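Side-chain contacts in CRISPR-associated protein, Cse2 family (Thermobifida fusca, PDB 4H79), which probably binds nucleic acid as the CasB (Cse2) subunit of the type I-E CRISPR Cascade complex: residues Glu27-Tyr32 and Thr93-His98; Arg119-Ser124 and Val155-Arg160; Val142-Leu147 and Gln176-Gln181. All blocks are in the same frame, centred on the assembly; numbering follows the deposited sequence.

Interaction 1 (Glu27-Tyr32 and Thr93-His98)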
loop_
_atom_site.group_PDB
_atom_site.type_symbol
_atom_site.label_atom_id
_atom_site.label_comp_id
_atom_site.label_asym_id
_atom_site.label_seq_id
_atom_site.Cartn_x
_atom_site.Cartn_y
_atom_site.Cartn_z
ATOM N N GLU A 27 7.538 0.680 -12.276
ATOM C CA GLU A 27 7.433 1.312 -13.587
ATOM C C GLU A 27 7.001 2.744 -13.452
ATOM O O GLU A 27 7.634 3.638 -14.034
ATOM C CB GLU A 27 6.462 0.546 -14.541
ATOM C CG GLU A 27 7.119 -0.737 -15.045
ATOM C CD GLU A 27 6.073 -1.752 -15.501
ATOM O OE1 GLU A 27 4.861 -1.396 -15.485
ATOM O OE2 GLU A 27 6.450 -2.889 -15.878
ATOM N N ILE A 28 5.912 2.983 -12.713
ATOM C CA ILE A 28 5.407 4.345 -12.571
ATOM C C ILE A 28 6.430 5.200 -11.810
ATOM O O ILE A 28 6.669 6.367 -12.143
ATOM C CB ILE A 28 4.085 4.337 -11.816
ATOM C CG1 ILE A 28 3.002 3.595 -12.656
ATOM C CG2 ILE A 28 3.624 5.762 -11.587
ATOM C CD1 ILE A 28 1.675 3.371 -11.879
ATOM N N GLN A 29 7.031 4.602 -10.784
ATOM C CA GLN A 29 7.989 5.317 -9.952
ATOM C C GLN A 29 9.222 5.777 -10.786
ATOM O O GLN A 29 9.696 6.939 -10.649
ATOM C CB GLN A 29 8.487 4.393 -8.798
ATOM C CG GLN A 29 9.531 5.054 -7.888
ATOM C CD GLN A 29 9.628 4.271 -6.566
ATOM O OE1 GLN A 29 9.188 4.768 -5.556
ATOM N NE2 GLN A 29 10.201 3.041 -6.584
ATOM N N GLU A 30 9.743 4.889 -11.633
ATOM C CA GLU A 30 10.916 5.268 -12.470
ATOM C C GLU A 30 10.499 6.365 -13.473
ATOM O O GLU A 30 11.234 7.338 -13.716
ATOM C CB GLU A 30 11.406 3.976 -13.179
ATOM C CG GLU A 30 12.490 4.188 -14.186
ATOM C CD GLU A 30 13.785 4.674 -13.540
ATOM O OE1 GLU A 30 13.865 4.798 -12.269
ATOM O OE2 GLU A 30 14.715 4.918 -14.316
ATOM N N GLY A 31 9.299 6.230 -14.048
ATOM C CA GLY A 31 8.753 7.270 -14.972
ATOM C C GLY A 31 8.621 8.620 -14.202
ATOM O O GLY A 31 8.989 9.676 -14.732
ATOM N N TYR A 32 8.168 8.606 -12.944
ATOM C CA TYR A 32 8.023 9.858 -12.181
ATOM C C TYR A 32 9.367 10.482 -11.904
ATOM O O TYR A 32 9.501 11.710 -11.939
ATOM C CB TYR A 32 7.313 9.612 -10.821
ATOM C CG TYR A 32 6.916 10.861 -10.068
ATOM C CD1 TYR A 32 5.953 11.718 -10.590
ATOM C CD2 TYR A 32 7.464 11.166 -8.797
ATOM C CE1 TYR A 32 5.557 12.853 -9.923
ATOM C CE2 TYR A 32 7.046 12.305 -8.094
ATOM C CZ TYR A 32 6.088 13.147 -8.664
ATOM O OH TYR A 32 5.628 14.308 -8.051
ATOM N N THR A 93 -3.220 3.609 -5.380
ATOM C CA THR A 93 -3.737 4.995 -4.983
ATOM C C THR A 93 -2.928 5.494 -3.820
ATOM O O THR A 93 -2.513 6.681 -3.773
ATOM C CB THR A 93 -5.227 4.869 -4.565
ATOM O OG1 THR A 93 -5.955 4.382 -5.723
ATOM C CG2 THR A 93 -5.796 6.239 -4.145
ATOM N N LEU A 94 -2.688 4.621 -2.807
ATOM C CA LEU A 94 -1.842 5.038 -1.661
ATOM C C LEU A 94 -0.438 5.439 -2.144
ATOM O O LEU A 94 0.133 6.456 -1.701
ATOM C CB LEU A 94 -1.722 3.913 -0.582
ATOM C CG LEU A 94 -3.039 3.606 0.153
ATOM C CD1 LEU A 94 -2.875 2.372 1.002
ATOM C CD2 LEU A 94 -3.437 4.831 1.047
ATOM N N TYR A 95 0.160 4.626 -3.002
ATOM C CA TYR A 95 1.491 4.997 -3.499
ATOM C C TYR A 95 1.489 6.393 -4.185
ATOM O O TYR A 95 2.454 7.197 -4.026
ATOM C CB TYR A 95 2.017 3.894 -4.516
ATOM C CG TYR A 95 3.275 4.428 -5.197
ATOM C CD1 TYR A 95 4.499 4.504 -4.474
ATOM C CD2 TYR A 95 3.237 4.899 -6.548
ATOM C CE1 TYR A 95 5.638 5.088 -5.051
ATOM C CE2 TYR A 95 4.380 5.418 -7.152
ATOM C CZ TYR A 95 5.563 5.515 -6.386
ATOM O OH TYR A 95 6.712 6.035 -6.957
ATOM N N ALA A 96 0.450 6.659 -5.009
ATOM C CA ALA A 96 0.330 7.974 -5.695
ATOM C C ALA A 96 0.295 9.133 -4.709
ATOM O O ALA A 96 0.863 10.195 -4.952
ATOM C CB ALA A 96 -0.936 7.984 -6.570
ATOM N N ILE A 97 -0.405 8.928 -3.609
ATOM C CA ILE A 97 -0.447 9.953 -2.539
ATOM C C ILE A 97 0.920 10.065 -1.877
ATOM O O ILE A 97 1.456 11.176 -1.698
ATOM C CB ILE A 97 -1.478 9.518 -1.466
ATOM C CG1 ILE A 97 -2.904 9.640 -2.037
ATOM C CG2 ILE A 97 -1.353 10.430 -0.206
ATOM C CD1 ILE A 97 -3.904 8.866 -1.215
ATOM N N HIS A 98 1.550 8.901 -1.609
ATOM C CA HIS A 98 2.894 8.856 -0.945
ATOM C C HIS A 98 3.985 9.508 -1.734
ATOM O O HIS A 98 4.805 10.292 -1.195
ATOM C CB HIS A 98 3.227 7.329 -0.722
ATOM C CG HIS A 98 4.220 7.108 0.375
ATOM N ND1 HIS A 98 4.472 5.878 0.882
ATOM C CD2 HIS A 98 5.123 8.013 0.987
ATOM C CE1 HIS A 98 5.476 6.001 1.831
ATOM N NE2 HIS A 98 5.864 7.312 1.889
#

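Interaction 2 (Arg119-Ser124 and Val155-Arg160)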
loop_
_atom_site.group_PDB
_atom_site.type_symbol
_atom_site.label_atom_id
_atom_site.label_comp_id
_atom_site.label_asym_id
_atom_site.label_seq_id
_atom_site.Cartn_x
_atom_site.Cartn_y
_atom_site.Cartn_z
ATOM N N ARG A 119 6.796 2.978 12.974
ATOM C CA ARG A 119 7.648 3.131 14.182
ATOM C C ARG A 119 8.702 4.276 13.989
ATOM O O ARG A 119 9.035 4.968 14.948
ATOM C CB ARG A 119 8.365 1.809 14.506
ATOM C CG ARG A 119 9.123 1.896 15.857
ATOM C CD ARG A 119 8.098 2.122 16.970
ATOM N NE ARG A 119 8.653 2.483 18.303
ATOM C CZ ARG A 119 8.990 1.634 19.286
ATOM N NH1 ARG A 119 8.885 0.332 19.123
ATOM N NH2 ARG A 119 9.462 2.094 20.456
ATOM N N ARG A 120 9.140 4.520 12.744
ATOM C CA ARG A 120 10.148 5.604 12.435
ATOM C C ARG A 120 9.565 6.973 12.667
ATOM O O ARG A 120 10.279 7.950 12.778
ATOM C CB ARG A 120 10.669 5.525 10.968
ATOM C CG ARG A 120 11.415 4.232 10.616
ATOM C CD ARG A 120 12.349 3.855 11.699
ATOM N NE ARG A 120 13.140 2.706 11.235
ATOM C CZ ARG A 120 14.326 2.805 10.652
ATOM N NH1 ARG A 120 14.895 3.989 10.498
ATOM N NH2 ARG A 120 14.963 1.719 10.276
ATOM N N LEU A 121 8.247 7.054 12.695
ATOM C CA LEU A 121 7.559 8.352 12.983
ATOM C C LEU A 121 7.750 8.817 14.412
ATOM O O LEU A 121 7.467 9.948 14.739
ATOM C CB LEU A 121 6.043 8.251 12.698
ATOM C CG LEU A 121 5.645 8.035 11.234
ATOM C CD1 LEU A 121 4.120 7.760 11.110
ATOM C CD2 LEU A 121 6.025 9.244 10.376
ATOM N N MET A 122 8.294 7.962 15.268
ATOM C CA MET A 122 8.467 8.362 16.703
ATOM C C MET A 122 9.896 8.017 17.140
ATOM O O MET A 122 10.582 7.244 16.451
ATOM C CB MET A 122 7.363 7.695 17.616
ATOM C CG MET A 122 7.375 6.243 17.558
ATOM S SD MET A 122 5.703 5.546 17.898
ATOM C CE MET A 122 4.740 6.009 16.494
ATOM N N PRO A 123 10.342 8.559 18.267
ATOM C CA PRO A 123 11.749 8.245 18.737
ATOM C C PRO A 123 11.843 6.732 18.997
ATOM O O PRO A 123 10.867 6.135 19.457
ATOM C CB PRO A 123 11.862 9.050 20.039
ATOM C CG PRO A 123 10.862 10.207 19.847
ATOM C CD PRO A 123 9.673 9.518 19.175
ATOM N N SER A 124 12.973 6.089 18.692
ATOM C CA SER A 124 13.072 4.636 18.874
ATOM C C SER A 124 12.971 4.307 20.361
ATOM O O SER A 124 12.558 3.224 20.709
ATOM C CB SER A 124 14.334 4.050 18.264
ATOM O OG SER A 124 15.418 4.546 18.983
ATOM N N VAL A 155 -0.175 6.877 5.573
ATOM C CA VAL A 155 0.770 7.117 4.464
ATOM C C VAL A 155 1.052 8.627 4.333
ATOM O O VAL A 155 2.147 9.033 4.005
ATOM C CB VAL A 155 0.116 6.592 3.113
ATOM C CG1 VAL A 155 0.796 7.108 1.878
ATOM C CG2 VAL A 155 0.091 5.060 3.104
ATOM N N THR A 156 0.049 9.460 4.606
ATOM C CA THR A 156 0.270 10.908 4.598
ATOM C C THR A 156 1.417 11.268 5.588
ATOM O O THR A 156 2.275 12.146 5.307
ATOM C CB THR A 156 -1.035 11.636 4.935
ATOM O OG1 THR A 156 -1.989 11.358 3.897
ATOM C CG2 THR A 156 -0.842 13.090 4.900
ATOM N N LEU A 157 1.374 10.633 6.769
ATOM C CA LEU A 157 2.393 10.904 7.806
ATOM C C LEU A 157 3.743 10.342 7.358
ATOM O O LEU A 157 4.764 10.985 7.507
ATOM C CB LEU A 157 1.985 10.326 9.183
ATOM C CG LEU A 157 0.707 10.905 9.817
ATOM C CD1 LEU A 157 0.378 10.077 11.071
ATOM C CD2 LEU A 157 0.822 12.394 10.212
ATOM N N LEU A 158 3.725 9.122 6.783
ATOM C CA LEU A 158 4.985 8.561 6.265
ATOM C C LEU A 158 5.607 9.468 5.184
ATOM O O LEU A 158 6.844 9.620 5.146
ATOM C CB LEU A 158 4.772 7.162 5.668
ATOM C CG LEU A 158 4.286 6.092 6.641
ATOM C CD1 LEU A 158 4.088 4.760 5.852
ATOM C CD2 LEU A 158 5.344 5.884 7.824
ATOM N N ARG A 159 4.764 10.006 4.284
ATOM C CA ARG A 159 5.257 10.901 3.252
ATOM C C ARG A 159 5.955 12.106 3.829
ATOM O O ARG A 159 7.007 12.532 3.315
ATOM C CB ARG A 159 4.064 11.359 2.340
ATOM C CG ARG A 159 4.554 12.247 1.229
ATOM C CD ARG A 159 3.406 13.004 0.477
ATOM N NE ARG A 159 4.105 14.016 -0.310
ATOM C CZ ARG A 159 4.617 15.129 0.200
ATOM N NH1 ARG A 159 4.358 15.467 1.483
ATOM N NH2 ARG A 159 5.305 15.935 -0.596
ATOM N N ARG A 160 5.359 12.720 4.870
ATOM C CA ARG A 160 5.926 13.961 5.483
ATOM C C ARG A 160 7.354 13.692 6.018
ATOM O O ARG A 160 8.208 14.559 5.940
ATOM C CB ARG A 160 4.975 14.490 6.613
ATOM C CG ARG A 160 5.369 15.862 7.196
ATOM C CD ARG A 160 4.116 16.704 7.496
ATOM N NE ARG A 160 4.394 18.143 7.504
ATOM C CZ ARG A 160 4.798 18.818 8.582
ATOM N NH1 ARG A 160 5.042 20.142 8.499
ATOM N NH2 ARG A 160 4.958 18.172 9.747
#

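Interaction 3 (Val142-Leu147 and Gln176-Gln181)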
loop_
_atom_site.group_PDB
_atom_site.type_symbol
_atom_site.label_atom_id
_atom_site.label_comp_id
_atom_site.label_asym_id
_atom_site.label_seq_id
_atom_site.Cartn_x
_atom_site.Cartn_y
_atom_site.Cartn_z
ATOM N N VAL A 142 -13.663 -2.572 9.433
ATOM C CA VAL A 142 -14.703 -3.569 9.078
ATOM C C VAL A 142 -14.920 -3.672 7.570
ATOM O O VAL A 142 -15.389 -4.663 7.091
ATOM C CB VAL A 142 -16.056 -3.277 9.789
ATOM C CG1 VAL A 142 -15.866 -3.363 11.296
ATOM C CG2 VAL A 142 -16.650 -1.915 9.366
ATOM N N THR A 143 -14.558 -2.648 6.822
ATOM C CA THR A 143 -14.698 -2.669 5.352
ATOM C C THR A 143 -13.404 -2.225 4.679
ATOM O O THR A 143 -12.556 -1.520 5.277
ATOM C CB THR A 143 -15.817 -1.701 4.878
ATOM O OG1 THR A 143 -15.433 -0.358 5.217
ATOM C CG2 THR A 143 -17.218 -2.022 5.527
ATOM N N TYR A 144 -13.249 -2.589 3.403
ATOM C CA TYR A 144 -12.083 -2.138 2.628
ATOM C C TYR A 144 -12.056 -0.632 2.463
ATOM O O TYR A 144 -10.987 -0.036 2.450
ATOM C CB TYR A 144 -12.016 -2.787 1.254
ATOM C CG TYR A 144 -11.327 -4.103 1.332
ATOM C CD1 TYR A 144 -9.931 -4.161 1.207
ATOM C CD2 TYR A 144 -12.037 -5.279 1.567
ATOM C CE1 TYR A 144 -9.257 -5.356 1.306
ATOM C CE2 TYR A 144 -11.365 -6.488 1.673
ATOM C CZ TYR A 144 -9.979 -6.529 1.541
ATOM O OH TYR A 144 -9.254 -7.710 1.650
ATOM N N LYS A 145 -13.237 -0.022 2.314
ATOM C CA LYS A 145 -13.305 1.462 2.285
ATOM C C LYS A 145 -12.692 2.097 3.561
ATOM O O LYS A 145 -11.951 3.091 3.483
ATOM C CB LYS A 145 -14.747 1.922 2.072
ATOM C CG LYS A 145 -14.956 3.420 2.220
ATOM C CD LYS A 145 -16.030 3.902 1.246
ATOM C CE LYS A 145 -17.096 4.675 1.998
ATOM N NZ LYS A 145 -17.589 5.883 1.286
ATOM N N ALA A 146 -13.020 1.558 4.734
ATOM C CA ALA A 146 -12.513 2.104 5.989
ATOM C C ALA A 146 -11.027 1.815 6.098
ATOM O O ALA A 146 -10.260 2.670 6.555
ATOM C CB ALA A 146 -13.272 1.524 7.196
ATOM N N LEU A 147 -10.617 0.617 5.668
ATOM C CA LEU A 147 -9.235 0.224 5.711
ATOM C C LEU A 147 -8.392 1.172 4.827
ATOM O O LEU A 147 -7.336 1.658 5.268
ATOM C CB LEU A 147 -9.048 -1.221 5.232
ATOM C CG LEU A 147 -7.607 -1.762 5.146
ATOM C CD1 LEU A 147 -6.861 -1.632 6.491
ATOM C CD2 LEU A 147 -7.657 -3.238 4.644
ATOM N N GLN A 176 -4.820 -10.294 1.697
ATOM C CA GLN A 176 -4.886 -11.252 2.810
ATOM C C GLN A 176 -5.969 -10.894 3.834
ATOM O O GLN A 176 -6.479 -11.768 4.508
ATOM C CB GLN A 176 -3.512 -11.386 3.496
ATOM C CG GLN A 176 -3.425 -12.455 4.553
ATOM C CD GLN A 176 -2.023 -12.624 5.070
ATOM O OE1 GLN A 176 -1.147 -11.786 4.789
ATOM N NE2 GLN A 176 -1.800 -13.688 5.845
ATOM N N PHE A 177 -6.316 -9.613 3.911
ATOM C CA PHE A 177 -7.321 -9.100 4.837
ATOM C C PHE A 177 -8.731 -9.660 4.621
ATOM O O PHE A 177 -9.587 -9.460 5.482
ATOM C CB PHE A 177 -7.370 -7.568 4.726
ATOM C CG PHE A 177 -7.275 -6.879 6.036
ATOM C CD1 PHE A 177 -8.418 -6.382 6.638
ATOM C CD2 PHE A 177 -6.059 -6.755 6.688
ATOM C CE1 PHE A 177 -8.347 -5.777 7.861
ATOM C CE2 PHE A 177 -5.973 -6.171 7.946
ATOM C CZ PHE A 177 -7.125 -5.676 8.524
ATOM N N ARG A 178 -8.993 -10.368 3.521
ATOM C CA ARG A 178 -10.409 -10.707 3.174
ATOM C C ARG A 178 -11.037 -11.656 4.129
ATOM O O ARG A 178 -12.273 -11.742 4.130
ATOM C CB ARG A 178 -10.599 -11.463 1.868
ATOM C CG ARG A 178 -9.562 -11.383 0.841
ATOM C CD ARG A 178 -9.552 -12.701 0.085
ATOM N NE ARG A 178 -8.164 -13.143 0.095
ATOM C CZ ARG A 178 -7.789 -14.341 -0.274
ATOM N NH1 ARG A 178 -8.694 -15.137 -0.635
ATOM N NH2 ARG A 178 -6.528 -14.720 -0.234
ATOM N N THR A 179 -10.216 -12.435 4.860
ATOM C CA THR A 179 -10.739 -13.465 5.829
ATOM C C THR A 179 -10.380 -13.029 7.255
ATOM O O THR A 179 -9.383 -12.313 7.458
ATOM C CB THR A 179 -10.197 -14.908 5.549
ATOM O OG1 THR A 179 -8.800 -14.994 5.902
ATOM C CG2 THR A 179 -10.470 -15.405 4.030
ATOM N N PRO A 180 -11.172 -13.435 8.259
ATOM C CA PRO A 180 -10.784 -13.043 9.638
ATOM C C PRO A 180 -9.393 -13.566 10.004
ATOM O O PRO A 180 -8.588 -12.863 10.637
ATOM C CB PRO A 180 -11.855 -13.716 10.517
ATOM C CG PRO A 180 -13.005 -13.934 9.586
ATOM C CD PRO A 180 -12.430 -14.218 8.230
ATOM N N GLN A 181 -9.106 -14.796 9.595
ATOM C CA GLN A 181 -7.794 -15.359 9.915
ATOM C C GLN A 181 -6.631 -14.635 9.186
ATOM O O GLN A 181 -5.552 -14.389 9.768
ATOM C CB GLN A 181 -7.781 -16.845 9.624
ATOM C CG GLN A 181 -6.406 -17.469 9.742
ATOM C CD GLN A 181 -6.468 -18.982 9.738
ATOM O OE1 GLN A 181 -7.051 -19.598 10.640
ATOM N NE2 GLN A 181 -5.863 -19.595 8.725
#

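Interaction 1 (Glu27-Tyr32 and Thr93-His98)
Two helices of the all-helical Cse2 fold, 16-33 and 80-99, meet here through Q29 and Y95. Both residues are buried. Their backbones stay well apart, with the CA atoms of Q29 and A96 9.2 Å from each other, and the long side chain of Y95 spans the distance between the helices. Y95 has CG anti to its backbone N (chi1 170°), which sends the ring across to the other helix. Its hydroxyl ends beside the aliphatic base of Q29, with Y95 OH 3.0 Å from Q29 CB and 3.1 Å from Q29 CG. The Q29 chain is extended and crosses the tyrosine side chain at about a right angle. Its amide plane stands 79° from the ring plane. Q29 OE1 comes to the edge of the Y95 ring, near the ring plane, 3.6 Å from Y95 CE1. Q29 OE1 also lies 3.1 Å from Y95 OH, in a weak hydrogen bond. This oxygen is held mainly by the backbone N of H108; the tyrosine adds a weak bond at most. L43 of helix 37-49 also touches Y95, and the ring of Y167 meets the Y95 ring edge-to-face. This is an interhelical side-chain contact in the buried interior of the all-helical Cse2 fold, joining helices 16-33 and 80-99.

Interaction 2 (Arg119-Ser124 and Val155-Arg160)
L121 meets L157 and L158 at about a right angle in both pairs. It projects from a loop onto the C-terminal part of helix 144-160. The three leucines share one shape: CG lies beside the backbone N and anti to the carbonyl carbon, with chi1 of -66° in L121. This torsion carries the L121 fork toward the helix, where its two methyls take different partners. L121 CD1 touches two side chains, in directions roughly at right angles. L121 CD1 is 3.9 Å from L157 CB, so the L157 chain is touched at its base and not at its methyls. On the L158 side the touch comes from a branch end, with L158 CD2 4.0 Å from L121 CD1. L158 CD2 is also 4.0 Å from L121 CG, so it lies alongside the branch point of the fork. The other methyl, L121 CD2, rests on the helix backbone, 3.6 Å from L157 O.

L121 lies within a type I beta turn from R119 to M122, closed by M122 N donating to R119 O at 3.1 Å. The turn begins at the last residue of helix 114-119 and brings the L121 backbone near helix 144-160, with CA of L121 and CA of L158 7.2 Å apart. L131 of helix 129-138 touches both L121 and L157, and I163 also meets L121. L158 also packs on H98 of helix 80-99. With an alanine here in place of L121 both methyls are gone, which would probably leave L157 CB and L158 CD2 without their partner and open a gap between turn and helix. No hydrogen bond or ion pair crosses between the segments. The contact is van der Waals packing of L121 on two leucines and a backbone carbonyl, so it rests on shape and burial, not polar direction.

Interaction 3 (Val142-Leu147 and Gln176-Gln181)
L147 has CG anti to the backbone N (chi1 177°), and this turns its branched end toward F177. The F177 ring stands at a chi1 of -129°, away from the usual staggered values, and offers a face to that leucine. L147 CD2 sits over the face, 4.0 Å from the centroid of the F177 ring and shifted toward the rim. L147 CD2 lies 3.8 Å from F177 CD1. The line from the methyl to the centroid is 21° off the ring normal, so this is a CH-pi contact.

Y144 approaches the same segment with its hydroxyl end. Y144 OH lies 3.6 Å from F177 CB and 3.8 Å from R178 CG. Y144 OH also comes within 3.3 Å of R178 N, but the angle is poor and no hydrogen bond forms. The hydroxyl bonds instead to the backbone O of L174. The bent R178 chain carries its guanidinium off to a salt bridge with D80.

T143 is the N-cap of helix 144-160, and its OG1 accepts from A146 N at 3.1 Å. T179 caps helix 180-195 in the same manner, through G182 N. The contact thus joins the start of helix 144-160 to the turn between helices 167-176 and 180-195. Helix 80-99 borders it through V83, which touches both Y144 and R178, while A183 and V186 of helix 180-195 pack on F177.

From the N terminus, interaction 1 comes first. It ties helix 16-33 to helix 80-99 and closes a loop of 60 residues. It is complete before interaction 2 opens at 119-124. Interaction 2 closes a span of 30 residues, tying the turn at the end of helix 114-119 to helix 144-160. Interaction 3 opens at 142-147, before interaction 2 closes, so the two cross. It closes a span of 28 residues, tying the start of helix 144-160 to the 176-181 turn. Interactions 1 and 2 touch directly, where H98 packs against V155 and R159. Interaction 3 lies on the opposite side of the chain centre from interaction 1, their centres about 24 Å apart.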